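Local coordinates for protein Peptide:N-glycosidase F (Elizabethkingia meningoseptica, PDB 3PMS) that hydrolyses the glycosylamide link of N-linked glycans, releasing the whole oligosaccharide from the asparagine of glycoproteins and glycopeptides, at residues P150-N155 / L170-N175. Numbering follows the deposited sequence. Where two conformers were deposited one is given.
Sequences PVVQYN and LALKKN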
# COMPACT_ATOMS: atom_id res chain seq x y z
N PRO A 150 6.06 4.25 -9.82
CA PRO A 150 4.70 3.79 -9.90
C PRO A 150 4.26 3.49 -11.33
O PRO A 150 4.56 4.24 -12.28
CB PRO A 150 3.87 4.96 -9.35
CG PRO A 150 4.71 6.15 -9.57
CD PRO A 150 6.11 5.62 -9.29
N VAL A 151 3.49 2.43 -11.43
CA VAL A 151 2.77 2.09 -12.65
C VAL A 151 1.34 2.67 -12.63
O VAL A 151 0.92 3.43 -13.52
CB VAL A 151 2.73 0.62 -12.84
CG1 VAL A 151 2.01 0.25 -14.14
CG2 VAL A 151 4.16 0.02 -12.83
N VAL A 152 0.61 2.40 -11.53
CA VAL A 152 -0.68 3.06 -11.28
C VAL A 152 -0.79 3.41 -9.81
O VAL A 152 -0.33 2.66 -8.95
CB VAL A 152 -1.92 2.24 -11.72
CG1 VAL A 152 -1.92 1.95 -13.26
CG2 VAL A 152 -1.97 0.90 -11.01
N GLN A 153 -1.50 4.48 -9.48
CA GLN A 153 -1.89 4.78 -8.11
C GLN A 153 -3.28 5.41 -8.10
O GLN A 153 -3.43 6.58 -8.53
CB GLN A 153 -0.95 5.73 -7.46
CG GLN A 153 0.46 5.16 -7.18
CD GLN A 153 1.21 6.08 -6.20
OE1 GLN A 153 1.22 5.84 -4.97
NE2 GLN A 153 1.92 7.08 -6.73
N TYR A 154 -4.25 4.61 -7.71
CA TYR A 154 -5.62 5.02 -7.46
C TYR A 154 -5.90 4.71 -6.00
O TYR A 154 -6.50 3.69 -5.65
CB TYR A 154 -6.56 4.33 -8.48
CG TYR A 154 -6.22 4.59 -9.92
CD1 TYR A 154 -6.07 5.87 -10.43
CD2 TYR A 154 -5.75 3.59 -10.67
CE1 TYR A 154 -5.68 6.05 -11.82
CE2 TYR A 154 -5.49 3.74 -12.04
CZ TYR A 154 -5.36 4.95 -12.57
OH TYR A 154 -4.93 4.95 -13.95
N ASN A 155 -5.38 5.60 -5.10
CA ASN A 155 -5.18 5.26 -3.71
C ASN A 155 -5.24 6.37 -2.71
O ASN A 155 -4.90 6.18 -1.54
CB ASN A 155 -3.83 4.52 -3.60
CG ASN A 155 -2.65 5.36 -3.99
OD1 ASN A 155 -2.79 6.51 -4.46
ND2 ASN A 155 -1.44 4.80 -3.82
N LEU A 170 -10.33 5.16 -16.18
CA LEU A 170 -8.99 5.09 -15.57
C LEU A 170 -8.06 4.18 -16.38
O LEU A 170 -8.49 3.09 -16.81
CB LEU A 170 -9.13 4.57 -14.13
CG LEU A 170 -9.90 5.49 -13.15
CD1 LEU A 170 -9.92 4.86 -11.76
CD2 LEU A 170 -9.28 6.91 -13.08
N ALA A 171 -6.82 4.62 -16.63
CA ALA A 171 -5.80 3.78 -17.31
C ALA A 171 -5.37 2.68 -16.38
O ALA A 171 -4.72 2.94 -15.36
CB ALA A 171 -4.57 4.56 -17.69
N LEU A 172 -5.68 1.47 -16.79
CA LEU A 172 -4.99 0.38 -16.07
C LEU A 172 -4.24 -0.44 -17.03
O LEU A 172 -3.79 -1.51 -16.72
CB LEU A 172 -5.76 -0.40 -14.99
CG LEU A 172 -6.01 0.46 -13.75
CD1 LEU A 172 -7.39 0.96 -13.85
CD2 LEU A 172 -5.78 -0.21 -12.39
N LYS A 173 -3.86 0.23 -18.14
CA LYS A 173 -2.84 -0.29 -19.04
C LYS A 173 -1.78 0.82 -19.17
O LYS A 173 -2.08 2.04 -19.18
CB LYS A 173 -3.39 -0.79 -20.42
CG LYS A 173 -2.43 -1.76 -21.26
CD LYS A 173 -3.13 -2.43 -22.54
CE LYS A 173 -2.12 -3.11 -23.48
NZ LYS A 173 -2.70 -3.76 -24.71
N LYS A 174 -0.52 0.37 -19.10
CA LYS A 174 0.66 1.24 -19.23
C LYS A 174 1.74 0.46 -19.98
O LYS A 174 1.77 -0.75 -19.99
CB LYS A 174 1.28 1.57 -17.87
CG LYS A 174 0.36 2.35 -16.89
CD LYS A 174 0.09 3.76 -17.37
CE LYS A 174 -0.95 4.45 -16.52
NZ LYS A 174 -0.26 5.24 -15.49
N ASN A 175 2.66 1.17 -20.60
CA ASN A 175 3.90 0.65 -21.05
C ASN A 175 5.01 0.94 -20.02
O ASN A 175 5.05 2.03 -19.39
CB ASN A 175 4.27 1.32 -22.38
CG ASN A 175 3.37 0.88 -23.54
OD1 ASN A 175 3.13 1.68 -24.46
ND2 ASN A 175 2.98 -0.35 -23.55
O HOH W 1 -2.68 6.38 -14.19
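Y154 and K174 each send a polar side-chain end across to a backbone carbonyl of the other segment. The phenol OH of Y154 donates to A171 O, which lies in the ring plane at its edge; the OH to O distance of 2.5 Å is very short for a hydrogen bond, so its exact length is doubtful. K174 NZ donates to V151 O at 2.9 Å, nearly in line with the carbonyl bond (C=O...N 176°). Bends at chi2 and chi4 curl the lysine chain past the outer end of that carbonyl, so that NZ faces the oxygen. One water joins the two groups, donating to Y154 OH and accepting from K174 NZ, so the phenol oxygen has two partners.

The segments belong to two sheets of the C-terminal jelly roll: 150-155 runs along an outermost strand paired with 295-306, whereas 170-175, with A171 in the loop, leads into strand 173-177, beside 275-281. The lysine's acceptor belongs to a classic beta bulge, in which V151 and V152 both face S300.

Apolar contacts accompany these bonds. L170 lays CD1 over the centre of the Y154 ring, a CH-pi contact 4.2 Å from the centroid and 11° off the normal. In one of its two deposited conformers, L172 meets the ring's edge with CG near CE2, a detail that is therefore less certain. V151 CG1, anti to its own N (chi1 -179°), packs against K174 CG at 3.8 Å.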